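Local coordinates for protein YPM (PDB 1PM4) that acts as a superantigen, a probably secreted mitogen of Yersinia pseudotuberculosis that stimulates T cells, and folds as a jelly roll, at residues L51-G56 with Y74-T79; N58-I63 with S83-I88; G23-K28 with D107-D112; E62-R65 with P71-Y74. All blocks are in the same frame, centred on the assembly; numbering follows the deposited sequence.

Contact 1 of 4, residues L51-G56 with Y74-T79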
loop_
_atom_site.group_PDB
_atom_site.type_symbol
_atom_site.label_atom_id
_atom_site.label_comp_id
_atom_site.label_asym_id
_atom_site.label_seq_id
_atom_site.Cartn_x
_atom_site.Cartn_y
_atom_site.Cartn_z
ATOM N N LEU A 51 7.145 -0.352 -7.014
ATOM C CA LEU A 51 6.119 -0.620 -7.999
ATOM C C LEU A 51 5.207 0.580 -8.156
ATOM O O LEU A 51 4.594 1.065 -7.175
ATOM C CB LEU A 51 5.319 -1.889 -7.594
ATOM C CG LEU A 51 4.103 -2.197 -8.511
ATOM C CD1 LEU A 51 4.430 -2.350 -10.049
ATOM C CD2 LEU A 51 3.370 -3.376 -8.002
ATOM N N LEU A 52 5.179 1.121 -9.379
ATOM C CA LEU A 52 4.258 2.181 -9.712
ATOM C C LEU A 52 3.183 1.684 -10.669
ATOM O O LEU A 52 3.456 0.847 -11.564
ATOM C CB LEU A 52 5.008 3.313 -10.314
ATOM C CG LEU A 52 6.274 3.790 -9.562
ATOM C CD1 LEU A 52 7.115 4.471 -10.595
ATOM C CD2 LEU A 52 5.870 4.692 -8.544
ATOM N N ARG A 53 1.985 2.233 -10.514
ATOM C CA ARG A 53 0.883 1.985 -11.444
ATOM C C ARG A 53 0.377 3.262 -12.069
ATOM O O ARG A 53 0.370 4.297 -11.425
ATOM C CB ARG A 53 -0.263 1.205 -10.773
ATOM C CG ARG A 53 -0.635 -0.012 -11.668
ATOM C CD ARG A 53 -1.774 -0.967 -11.207
ATOM N NE ARG A 53 -1.789 -2.312 -11.838
ATOM C CZ ARG A 53 -1.465 -2.586 -13.109
ATOM N NH1 ARG A 53 -1.066 -1.648 -13.947
ATOM N NH2 ARG A 53 -1.525 -3.832 -13.550
ATOM N N ASN A 54 -0.065 3.195 -13.323
ATOM C CA ASN A 54 -0.723 4.332 -13.930
ATOM C C ASN A 54 -2.187 4.300 -13.472
ATOM O O ASN A 54 -2.905 3.338 -13.687
ATOM C CB ASN A 54 -0.618 4.326 -15.449
ATOM C CG ASN A 54 -0.760 5.739 -16.057
ATOM O OD1 ASN A 54 -0.174 6.070 -17.116
ATOM N ND2 ASN A 54 -1.537 6.586 -15.370
ATOM N N VAL A 55 -2.615 5.371 -12.852
ATOM C CA VAL A 55 -3.748 5.340 -11.915
ATOM C C VAL A 55 -5.155 5.361 -12.555
ATOM O O VAL A 55 -6.025 4.494 -12.239
ATOM C CB VAL A 55 -3.553 6.483 -10.907
ATOM C CG1 VAL A 55 -4.831 6.858 -10.187
ATOM C CG2 VAL A 55 -2.492 6.059 -9.908
ATOM N N GLY A 56 -5.385 6.371 -13.383
ATOM C CA GLY A 56 -6.548 6.387 -14.265
ATOM C C GLY A 56 -6.336 7.302 -15.465
ATOM O O GLY A 56 -7.288 7.908 -15.977
ATOM N N TYR A 74 1.852 -8.356 -5.887
ATOM C CA TYR A 74 0.649 -7.521 -5.945
ATOM C C TYR A 74 -0.390 -8.107 -6.902
ATOM O O TYR A 74 -0.095 -8.389 -8.030
ATOM C CB TYR A 74 1.027 -6.103 -6.396
ATOM C CG TYR A 74 -0.143 -5.215 -6.731
ATOM C CD1 TYR A 74 -0.828 -4.537 -5.767
ATOM C CD2 TYR A 74 -0.554 -5.115 -8.032
ATOM C CE1 TYR A 74 -1.938 -3.766 -6.124
ATOM C CE2 TYR A 74 -1.631 -4.351 -8.392
ATOM C CZ TYR A 74 -2.316 -3.700 -7.451
ATOM O OH TYR A 74 -3.378 -2.916 -7.924
ATOM N N GLU A 75 -1.629 -8.270 -6.451
ATOM C CA GLU A 75 -2.659 -8.866 -7.260
ATOM C C GLU A 75 -3.563 -7.817 -7.760
ATOM O O GLU A 75 -4.067 -7.056 -6.974
ATOM C CB GLU A 75 -3.572 -9.836 -6.442
ATOM C CG GLU A 75 -2.876 -10.921 -5.739
ATOM C CD GLU A 75 -3.751 -12.078 -5.333
ATOM O OE1 GLU A 75 -4.946 -12.048 -5.495
ATOM O OE2 GLU A 75 -3.146 -12.948 -4.813
ATOM N N ASP A 76 -3.835 -7.871 -9.059
ATOM C CA ASP A 76 -4.695 -6.977 -9.794
ATOM C C ASP A 76 -5.648 -7.820 -10.631
ATOM O O ASP A 76 -5.180 -8.706 -11.342
ATOM C CB ASP A 76 -3.776 -6.194 -10.767
ATOM C CG ASP A 76 -4.437 -5.034 -11.347
ATOM O OD1 ASP A 76 -5.328 -5.256 -12.186
ATOM O OD2 ASP A 76 -4.147 -3.866 -10.993
ATOM N N TYR A 77 -6.955 -7.534 -10.583
ATOM C CA TYR A 77 -7.950 -8.252 -11.406
ATOM C C TYR A 77 -8.809 -7.271 -12.192
ATOM O O TYR A 77 -9.982 -7.536 -12.514
ATOM C CB TYR A 77 -8.840 -9.125 -10.526
ATOM C CG TYR A 77 -8.001 -10.116 -9.806
ATOM C CD1 TYR A 77 -7.477 -11.173 -10.486
ATOM C CD2 TYR A 77 -7.618 -9.917 -8.489
ATOM C CE1 TYR A 77 -6.643 -12.065 -9.893
ATOM C CE2 TYR A 77 -6.805 -10.813 -7.870
ATOM C CZ TYR A 77 -6.320 -11.891 -8.578
ATOM O OH TYR A 77 -5.470 -12.807 -8.027
ATOM N N TYR A 78 -8.227 -6.117 -12.461
ATOM C CA TYR A 78 -8.925 -5.049 -13.160
ATOM C C TYR A 78 -9.277 -5.451 -14.594
ATOM O O TYR A 78 -8.523 -6.159 -15.249
ATOM C CB TYR A 78 -8.073 -3.780 -13.165
ATOM C CG TYR A 78 -7.837 -3.220 -11.798
ATOM C CD1 TYR A 78 -8.867 -3.130 -10.872
ATOM C CD2 TYR A 78 -6.584 -2.764 -11.424
ATOM C CE1 TYR A 78 -8.648 -2.591 -9.618
ATOM C CE2 TYR A 78 -6.347 -2.236 -10.168
ATOM C CZ TYR A 78 -7.389 -2.158 -9.267
ATOM O OH TYR A 78 -7.172 -1.631 -8.001
ATOM N N THR A 79 -10.429 -4.994 -15.068
ATOM C CA THR A 79 -10.871 -5.416 -16.390
ATOM C C THR A 79 -10.140 -4.623 -17.489
ATOM O O THR A 79 -9.745 -5.215 -18.498
ATOM C CB THR A 79 -12.400 -5.370 -16.487
ATOM O OG1 THR A 79 -12.890 -4.190 -15.847
ATOM C CG2 THR A 79 -12.982 -6.530 -15.654
#
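R53 and L51 reach from strand 47-54 to Y74 and D76 of strand 72-78. The strand segments run nearly parallel, at 15°, and their axes stay 11.1 Å apart, so side chains alone bridge the gap.

The charged part joins R53 to D76. The arginine chain is extended from CG to NE, and it comes at the aspartate from the opposite direction. NE of R53 lies 2.9 Å from OD2 of D76, a salt bridge with a weak, bent hydrogen bond (126° at the hydrogen). OD2 sits too close to the Y78 ring in the model, so its place, and with it the fine detail of this bond, is doubtful. The far nitrogen NH1 of R53 donates to the backbone O of L82, which anchors the other end of the group.

The apolar part joins L51 to Y74. CD2 of L51 lies 3.9 Å from CB of Y74, and the two side chains cross at about a right angle.

R53 also packs beside the same ring. Its NE approaches obliquely, 4.0 Å from CE2 of Y74.

On the other face of strand 72-78, Y77 OH donates to E75 OE1 at 2.7 Å. That carboxylate also forms a salt bridge with K87 of the second subunit.

All four touching residues are buried between the two sheets of the jelly roll. Strand 47-54 is an inner strand, bonded to 59-67 and 84-90. Strand 72-78 edges the facing sheet within this chain, pairs with 32-39, and continues that sheet into the second subunit.

Contact 2 of 4, residues N58-I63 with S83-I88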
loop_
_atom_site.group_PDB
_atom_site.type_symbol
_atom_site.label_atom_id
_atom_site.label_comp_id
_atom_site.label_asym_id
_atom_site.label_seq_id
_atom_site.Cartn_x
_atom_site.Cartn_y
_atom_site.Cartn_z
ATOM N N ASN A 58 -4.389 9.597 -14.703
ATOM C CA ASN A 58 -4.120 10.727 -13.824
ATOM C C ASN A 58 -2.605 10.937 -13.631
ATOM O O ASN A 58 -2.133 12.049 -13.280
ATOM C CB ASN A 58 -4.881 10.532 -12.495
ATOM C CG ASN A 58 -6.395 10.493 -12.681
ATOM O OD1 ASN A 58 -6.916 10.953 -13.702
ATOM N ND2 ASN A 58 -7.116 9.941 -11.681
ATOM N N GLY A 59 -1.842 9.881 -13.934
ATOM C CA GLY A 59 -0.433 9.860 -13.696
ATOM C C GLY A 59 -0.029 8.558 -13.021
ATOM O O GLY A 59 -0.751 7.594 -12.999
ATOM N N TRP A 60 1.163 8.551 -12.464
ATOM C CA TRP A 60 1.739 7.350 -11.898
ATOM C C TRP A 60 1.770 7.476 -10.388
ATOM O O TRP A 60 2.074 8.564 -9.866
ATOM C CB TRP A 60 3.156 7.237 -12.439
ATOM C CG TRP A 60 3.206 6.880 -13.838
ATOM C CD1 TRP A 60 3.308 7.710 -14.902
ATOM C CD2 TRP A 60 3.207 5.550 -14.355
ATOM N NE1 TRP A 60 3.358 6.978 -16.059
ATOM C CE2 TRP A 60 3.293 5.643 -15.742
ATOM C CE3 TRP A 60 3.159 4.292 -13.767
ATOM C CZ2 TRP A 60 3.284 4.518 -16.577
ATOM C CZ3 TRP A 60 3.142 3.170 -14.597
ATOM C CH2 TRP A 60 3.230 3.304 -15.990
ATOM N N GLY A 61 1.486 6.386 -9.696
ATOM C CA GLY A 61 1.470 6.329 -8.252
ATOM C C GLY A 61 2.075 5.061 -7.685
ATOM O O GLY A 61 1.761 3.922 -8.124
ATOM N N GLU A 62 2.841 5.204 -6.619
ATOM C CA GLU A 62 3.402 4.025 -5.958
ATOM C C GLU A 62 2.310 3.098 -5.385
ATOM O O GLU A 62 1.373 3.543 -4.780
ATOM C CB GLU A 62 4.354 4.486 -4.874
ATOM C CG GLU A 62 4.778 3.397 -3.921
ATOM C CD GLU A 62 5.892 3.877 -3.006
ATOM O OE1 GLU A 62 6.422 4.995 -3.197
ATOM O OE2 GLU A 62 6.256 3.103 -2.117
ATOM N N ILE A 63 2.421 1.814 -5.626
ATOM C CA ILE A 63 1.662 0.791 -4.921
ATOM C C ILE A 63 2.344 0.334 -3.680
ATOM O O ILE A 63 1.731 0.293 -2.596
ATOM C CB ILE A 63 1.460 -0.485 -5.843
ATOM C CG1 ILE A 63 0.721 -0.084 -7.096
ATOM C CG2 ILE A 63 0.744 -1.593 -5.044
ATOM C CD1 ILE A 63 0.388 -1.198 -8.037
ATOM N N SER A 83 -0.560 -0.467 -17.315
ATOM C CA SER A 83 0.854 -0.728 -17.319
ATOM C C SER A 83 1.382 -0.448 -15.946
ATOM O O SER A 83 0.760 0.200 -15.082
ATOM C CB SER A 83 1.587 0.046 -18.429
ATOM O OG SER A 83 1.410 1.414 -18.263
ATOM N N TRP A 84 2.573 -0.963 -15.722
ATOM C CA TRP A 84 3.202 -0.784 -14.426
ATOM C C TRP A 84 4.632 -0.426 -14.708
ATOM O O TRP A 84 5.146 -0.730 -15.788
ATOM C CB TRP A 84 3.098 -2.077 -13.612
ATOM C CG TRP A 84 3.643 -3.277 -14.195
ATOM C CD1 TRP A 84 4.919 -3.683 -14.148
ATOM C CD2 TRP A 84 2.906 -4.328 -14.886
ATOM N NE1 TRP A 84 5.057 -4.897 -14.762
ATOM C CE2 TRP A 84 3.839 -5.325 -15.233
ATOM C CE3 TRP A 84 1.555 -4.515 -15.218
ATOM C CZ2 TRP A 84 3.487 -6.512 -15.947
ATOM C CZ3 TRP A 84 1.176 -5.691 -15.917
ATOM C CH2 TRP A 84 2.147 -6.675 -16.268
ATOM N N ILE A 85 5.269 0.185 -13.727
ATOM C CA ILE A 85 6.712 0.434 -13.723
ATOM C C ILE A 85 7.351 -0.059 -12.455
ATOM O O ILE A 85 6.867 0.164 -11.306
ATOM C CB ILE A 85 6.975 1.913 -13.884
ATOM C CG1 ILE A 85 6.689 2.308 -15.317
ATOM C CG2 ILE A 85 8.468 2.339 -13.512
ATOM C CD1 ILE A 85 6.666 3.816 -15.416
ATOM N N TRP A 86 8.460 -0.752 -12.649
ATOM C CA TRP A 86 9.392 -1.073 -11.607
ATOM C C TRP A 86 10.484 0.019 -11.581
ATOM O O TRP A 86 11.209 0.171 -12.549
ATOM C CB TRP A 86 10.076 -2.396 -11.929
ATOM C CG TRP A 86 9.101 -3.511 -12.120
ATOM C CD1 TRP A 86 8.915 -4.190 -13.293
ATOM C CD2 TRP A 86 8.328 -4.198 -11.122
ATOM N NE1 TRP A 86 7.953 -5.143 -13.124
ATOM C CE2 TRP A 86 7.588 -5.222 -11.814
ATOM C CE3 TRP A 86 8.089 -4.021 -9.780
ATOM C CZ2 TRP A 86 6.705 -6.037 -11.199
ATOM C CZ3 TRP A 86 7.138 -4.853 -9.146
ATOM C CH2 TRP A 86 6.481 -5.877 -9.866
ATOM N N LYS A 87 10.557 0.779 -10.501
ATOM C CA LYS A 87 11.623 1.740 -10.340
ATOM C C LYS A 87 12.684 1.217 -9.379
ATOM O O LYS A 87 12.365 0.851 -8.250
ATOM C CB LYS A 87 11.042 3.031 -9.771
ATOM C CG LYS A 87 12.031 4.074 -9.463
ATOM C CD LYS A 87 11.383 5.449 -9.203
ATOM C CE LYS A 87 12.386 6.461 -8.930
ATOM N NZ LYS A 87 11.818 7.823 -8.421
ATOM N N ILE A 88 13.897 1.176 -9.848
ATOM C CA ILE A 88 15.074 0.739 -9.113
ATOM C C ILE A 88 15.826 1.992 -8.733
ATOM O O ILE A 88 16.308 2.735 -9.619
ATOM C CB ILE A 88 16.021 -0.159 -9.989
ATOM C CG1 ILE A 88 15.251 -1.428 -10.451
ATOM C CG2 ILE A 88 17.236 -0.577 -9.211
ATOM C CD1 ILE A 88 15.868 -2.162 -11.639
#
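The W60 indole carries I85 on one face and the backbone of W84 at its edge. CD1 of I85 stands over the six-membered ring of W60, 3.5 Å from the centroid and 10° off the ring normal. This is a CH-pi contact. CA of W84 lies at the rim of the W60 ring, in its plane. The setting is one four-stranded antiparallel sheet of the jelly roll. Strands 59-67 and 84-90 both flank 47-54, so W60 and I85 meet across the strand between them.

The first torsion of W60 (chi1 -72°) sets CG beside its own backbone N and opposite the carbonyl carbon. The ring then reaches past 47-54, crossing the I85 side chain at about a right angle. CG1 of I85 adds to the packing, 3.7 Å from CZ3 of W60. P118 touches both W60 and I85, so the chain end joins this cluster.

W84 turns its own side chain the other way, toward L34 of the facing sheet. The backbone of G59, W60 and G61 pairs with a strand of the third subunit, which extends the sheet.

At the far end of the W60 ring, OG of S83 approaches obliquely, 3.5 Å from CH2 of W60.

Contact 3 of 4, residues G23-K28 with D107-D112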
loop_
_atom_site.group_PDB
_atom_site.type_symbol
_atom_site.label_atom_id
_atom_site.label_comp_id
_atom_site.label_asym_id
_atom_site.label_seq_id
_atom_site.Cartn_x
_atom_site.Cartn_y
_atom_site.Cartn_z
ATOM N N GLY A 23 6.319 -2.544 -17.760
ATOM C CA GLY A 23 5.647 -3.811 -18.051
ATOM C C GLY A 23 4.278 -3.549 -18.604
ATOM O O GLY A 23 3.626 -2.563 -18.245
ATOM N N ASN A 24 3.826 -4.482 -19.434
ATOM C CA ASN A 24 2.513 -4.402 -20.061
ATOM C C ASN A 24 2.254 -3.040 -20.718
ATOM O O ASN A 24 1.251 -2.396 -20.445
ATOM C CB ASN A 24 1.415 -4.723 -19.056
ATOM C CG ASN A 24 0.073 -4.838 -19.723
ATOM O OD1 ASN A 24 0.020 -5.282 -20.858
ATOM N ND2 ASN A 24 -0.992 -4.440 -19.056
ATOM N N LYS A 25 3.184 -2.605 -21.562
ATOM C CA LYS A 25 3.284 -1.166 -21.852
ATOM C C LYS A 25 2.038 -0.676 -22.665
ATOM O O LYS A 25 1.477 0.406 -22.388
ATOM C CB LYS A 25 4.664 -0.789 -22.448
ATOM C CG LYS A 25 5.288 -1.766 -23.470
ATOM C CD LYS A 25 6.505 -1.115 -24.210
ATOM C CE LYS A 25 7.805 -1.915 -24.105
ATOM N NZ LYS A 25 7.604 -3.393 -24.405
ATOM N N GLU A 26 1.544 -1.518 -23.564
ATOM C CA GLU A 26 0.265 -1.248 -24.251
ATOM C C GLU A 26 -1.027 -1.408 -23.403
ATOM O O GLU A 26 -2.121 -1.298 -23.947
ATOM C CB GLU A 26 0.139 -2.119 -25.513
ATOM C CG GLU A 26 -0.215 -3.590 -25.271
ATOM C CD GLU A 26 0.970 -4.434 -24.823
ATOM O OE1 GLU A 26 1.695 -4.958 -25.719
ATOM O OE2 GLU A 26 1.154 -4.591 -23.576
ATOM N N GLY A 27 -0.900 -1.679 -22.099
ATOM C CA GLY A 27 -2.045 -1.893 -21.228
ATOM C C GLY A 27 -3.026 -2.923 -21.788
ATOM O O GLY A 27 -4.215 -2.636 -21.952
ATOM N N LYS A 28 -2.524 -4.101 -22.136
ATOM C CA LYS A 28 -3.383 -5.212 -22.493
ATOM C C LYS A 28 -4.028 -5.681 -21.194
ATOM O O LYS A 28 -3.475 -5.453 -20.100
ATOM C CB LYS A 28 -2.585 -6.332 -23.187
ATOM N N ASP A 107 7.398 -11.134 -24.061
ATOM C CA ASP A 107 8.734 -11.465 -23.680
ATOM C C ASP A 107 9.471 -10.147 -23.424
ATOM O O ASP A 107 9.101 -9.075 -23.954
ATOM C CB ASP A 107 9.425 -12.180 -24.818
ATOM C CG ASP A 107 8.730 -13.454 -25.185
ATOM O OD1 ASP A 107 7.577 -13.381 -25.683
ATOM O OD2 ASP A 107 9.251 -14.556 -24.949
ATOM N N LYS A 108 10.549 -10.246 -22.675
ATOM C CA LYS A 108 11.336 -9.074 -22.410
ATOM C C LYS A 108 11.825 -8.439 -23.739
ATOM O O LYS A 108 12.176 -9.117 -24.704
ATOM C CB LYS A 108 12.416 -9.427 -21.372
ATOM C CG LYS A 108 13.781 -8.993 -21.654
ATOM C CD LYS A 108 14.695 -9.607 -20.625
ATOM C CE LYS A 108 16.026 -8.967 -20.608
ATOM N NZ LYS A 108 17.096 -9.952 -20.270
ATOM N N GLU A 109 11.773 -7.117 -23.781
ATOM C CA GLU A 109 12.205 -6.313 -24.908
ATOM C C GLU A 109 13.139 -5.224 -24.400
ATOM O O GLU A 109 12.988 -4.785 -23.293
ATOM C CB GLU A 109 10.974 -5.686 -25.571
ATOM C CG GLU A 109 10.063 -6.750 -26.203
ATOM C CD GLU A 109 8.898 -6.191 -27.015
ATOM O OE1 GLU A 109 8.562 -4.997 -26.854
ATOM O OE2 GLU A 109 8.329 -6.956 -27.838
ATOM N N ASP A 110 14.115 -4.831 -25.220
ATOM C CA ASP A 110 15.029 -3.739 -24.906
ATOM C C ASP A 110 14.296 -2.466 -24.497
ATOM O O ASP A 110 14.692 -1.806 -23.529
ATOM C CB ASP A 110 15.918 -3.430 -26.108
ATOM C CG ASP A 110 17.034 -4.461 -26.291
ATOM O OD1 ASP A 110 16.982 -5.538 -25.642
ATOM O OD2 ASP A 110 18.012 -4.243 -27.056
ATOM N N SER A 111 13.192 -2.197 -25.181
ATOM C CA SER A 111 12.441 -0.971 -24.961
ATOM C C SER A 111 11.730 -0.964 -23.584
ATOM O O SER A 111 11.171 0.035 -23.199
ATOM C CB SER A 111 11.465 -0.737 -26.139
ATOM O OG SER A 111 10.449 -1.685 -26.138
ATOM N N ASP A 112 11.780 -2.074 -22.839
ATOM C CA ASP A 112 11.175 -2.095 -21.518
ATOM C C ASP A 112 11.969 -1.184 -20.576
ATOM O O ASP A 112 11.415 -0.729 -19.615
ATOM C CB ASP A 112 11.099 -3.511 -20.910
ATOM C CG ASP A 112 10.269 -4.502 -21.732
ATOM O OD1 ASP A 112 9.419 -4.094 -22.608
ATOM O OD2 ASP A 112 10.373 -5.738 -21.542
HETATM O O HOH W 1 6.279 -3.716 -21.138
#
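K25 spans two loops and places its ammonium between the carboxylates of D112 and E109. The shorter bond runs from NZ of K25 to OD1 of D112, 2.6 Å, meeting that oxygen nearly along its C-O axis. The second runs from NZ of K25 to OE1 of E109, 3.1 Å, from above the carboxylate plane. Together they form a salt-bridge network. The lysine chain bends at chi3 (124°) and chi4 (47°), which turns NZ in between the two acids. S111 OG packs against the bend, 3.3 Å from CE of K25.

D112 is buried, and both of its oxygens are used. OD2 accepts the backbone N of E109 at 3.0 Å and is also bonded by the hydroxyl of Y9. The nearby lysine probably stabilises its negative charge. A water links the backbone N of K25 to OD1 of D112, but both of its bonds are weak.

The 23-28 loop contains a type I beta turn, closed by G27 N donating to N24 O at 2.8 Å. The N24 side chain ties the loop to K28. Its ND2 donates to the backbone O of K28 at 2.9 Å and also to L82 O. Its OD1 accepts from the backbone N of K28, 3.1 Å away.

The 23-28 loop follows strand 18-23, and G23 still pairs with W84 of strand 84-90. The 107-112 loop follows strand 96-103. The backbone of D112 bonds to I22 of strand 18-23, and K108 reaches strand 6-13.

Contact 4 of 4, residues E62-R65 with P71-Y74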
loop_
_atom_site.group_PDB
_atom_site.type_symbol
_atom_site.label_atom_id
_atom_site.label_comp_id
_atom_site.label_asym_id
_atom_site.label_seq_id
_atom_site.Cartn_x
_atom_site.Cartn_y
_atom_site.Cartn_z
ATOM N N GLU A 62 2.841 5.204 -6.619
ATOM C CA GLU A 62 3.402 4.025 -5.958
ATOM C C GLU A 62 2.310 3.098 -5.385
ATOM O O GLU A 62 1.373 3.543 -4.780
ATOM C CB GLU A 62 4.354 4.486 -4.874
ATOM C CG GLU A 62 4.778 3.397 -3.921
ATOM C CD GLU A 62 5.892 3.877 -3.006
ATOM O OE1 GLU A 62 6.422 4.995 -3.197
ATOM O OE2 GLU A 62 6.256 3.103 -2.117
ATOM N N ILE A 63 2.421 1.814 -5.626
ATOM C CA ILE A 63 1.662 0.791 -4.921
ATOM C C ILE A 63 2.344 0.334 -3.680
ATOM O O ILE A 63 1.731 0.293 -2.596
ATOM C CB ILE A 63 1.460 -0.485 -5.843
ATOM C CG1 ILE A 63 0.721 -0.084 -7.096
ATOM C CG2 ILE A 63 0.744 -1.593 -5.044
ATOM C CD1 ILE A 63 0.388 -1.198 -8.037
ATOM N N LYS A 64 3.606 -0.086 -3.796
ATOM C CA LYS A 64 4.369 -0.535 -2.660
ATOM C C LYS A 64 5.832 -0.571 -3.063
ATOM O O LYS A 64 6.124 -0.395 -4.212
ATOM C CB LYS A 64 4.004 -1.954 -2.203
ATOM C CG LYS A 64 4.091 -2.967 -3.273
ATOM C CD LYS A 64 3.794 -4.400 -2.674
ATOM C CE LYS A 64 2.382 -4.876 -2.719
ATOM N NZ LYS A 64 2.354 -6.109 -1.690
ATOM N N ARG A 65 6.676 -0.827 -2.084
ATOM C CA ARG A 65 8.119 -0.889 -2.253
ATOM C C ARG A 65 8.793 -1.902 -1.369
ATOM O O ARG A 65 8.282 -2.314 -0.326
ATOM C CB ARG A 65 8.791 0.481 -2.014
ATOM C CG ARG A 65 8.768 0.933 -0.566
ATOM C CD ARG A 65 9.488 2.224 -0.277
ATOM N NE ARG A 65 8.941 3.328 -1.052
ATOM C CZ ARG A 65 9.585 4.453 -1.285
ATOM N NH1 ARG A 65 10.777 4.654 -0.747
ATOM N NH2 ARG A 65 9.006 5.450 -1.983
ATOM N N PRO A 71 11.058 -9.930 -2.246
ATOM C CA PRO A 71 10.071 -9.900 -3.342
ATOM C C PRO A 71 8.855 -9.042 -3.057
ATOM O O PRO A 71 8.445 -8.873 -1.896
ATOM C CB PRO A 71 9.719 -11.374 -3.614
ATOM C CG PRO A 71 10.520 -12.170 -2.659
ATOM C CD PRO A 71 11.350 -11.293 -1.752
ATOM N N LEU A 72 8.353 -8.436 -4.127
ATOM C CA LEU A 72 7.206 -7.583 -4.168
ATOM C C LEU A 72 6.158 -8.363 -4.935
ATOM O O LEU A 72 6.405 -8.758 -6.084
ATOM C CB LEU A 72 7.555 -6.350 -4.937
ATOM C CG LEU A 72 6.739 -5.101 -4.845
ATOM C CD1 LEU A 72 7.687 -3.890 -5.095
ATOM C CD2 LEU A 72 5.531 -5.140 -5.790
ATOM N N LYS A 73 5.019 -8.579 -4.308
ATOM C CA LYS A 73 3.877 -9.244 -4.957
ATOM C C LYS A 73 2.670 -8.368 -4.833
ATOM O O LYS A 73 2.480 -7.741 -3.775
ATOM C CB LYS A 73 3.566 -10.560 -4.272
ATOM C CG LYS A 73 4.689 -11.527 -4.248
ATOM C CD LYS A 73 4.216 -12.910 -3.904
ATOM C CE LYS A 73 5.378 -13.812 -3.594
ATOM N NZ LYS A 73 4.963 -15.138 -3.189
ATOM N N TYR A 74 1.852 -8.356 -5.887
ATOM C CA TYR A 74 0.649 -7.521 -5.945
ATOM C C TYR A 74 -0.390 -8.107 -6.902
ATOM O O TYR A 74 -0.095 -8.389 -8.030
ATOM C CB TYR A 74 1.027 -6.103 -6.396
ATOM C CG TYR A 74 -0.143 -5.215 -6.731
ATOM C CD1 TYR A 74 -0.828 -4.537 -5.767
ATOM C CD2 TYR A 74 -0.554 -5.115 -8.032
ATOM C CE1 TYR A 74 -1.938 -3.766 -6.124
ATOM C CE2 TYR A 74 -1.631 -4.351 -8.392
ATOM C CZ TYR A 74 -2.316 -3.700 -7.451
ATOM O OH TYR A 74 -3.378 -2.916 -7.924
HETATM O O HOH W 2 5.004 -7.986 -1.458
#
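I63 and K64 send their side chains the same way, toward strand 72-78, because the backbone between them is kinked. I63 has psi -54° where an extended strand would be positive. L51 bonds to both I63 and K64, an arrangement consistent with a classic beta bulge in the outermost strand of this jelly-roll sheet within the chain. CG1 of I63 lies beside its backbone N (chi1 -59°), and CG2 is anti to that N. Two branches of the isoleucine therefore reach the Y74 ring. CD1 of I63 stands over the centre of the Y74 ring, 3.8 Å from the centroid, as a CH-pi contact. CG2 of I63 lies 3.4 Å from CD1 of Y74.

The aliphatic part of K64 slides past L72 in the opposite direction. CG of K64 touches CD2 of L72 at 3.6 Å. The lysine then bends at chi3 (92°), which brings CE of K64 alongside CB of Y74 (4.1 Å), near the plane of the ring.

R65 turns away. Its NE donates to OE2 of E62 and its NH2 to OE1 of E62, both at 2.9 Å, a side-on salt bridge. E62 OE1 also accepts from the backbone N of E75 of the third subunit. Strand 72-78 belongs to the facing sheet, so the contact joins two strands that are outermost within this chain.

A water bridges the ammonium of K64 and the backbone N of K73. NZ of K64 also donates to O of K73, 2.7 Å away and almost in line with that carbonyl.

In the fold
From the N terminus, the first segment met is 23-28. Contact 3 joins it to 107-112, so its long loop encloses the other three contacts. The C20-C117 disulfide closes a still wider loop. Contact 1 opens next at 51-56 and contact 2 at 58-63. Contact 1 closes at 74-79 before contact 2 closes at 83-88, so these two cross. Contact 4 closes the shortest loop, from 62-65 to 71-74, and shares residues with both. Contacts 1 and 4 tie the two sheets together. Contact 2 stays within one sheet. Contact 3 joins the loops at one end, and touches contact 2 through the W84-G23 backbone pairing.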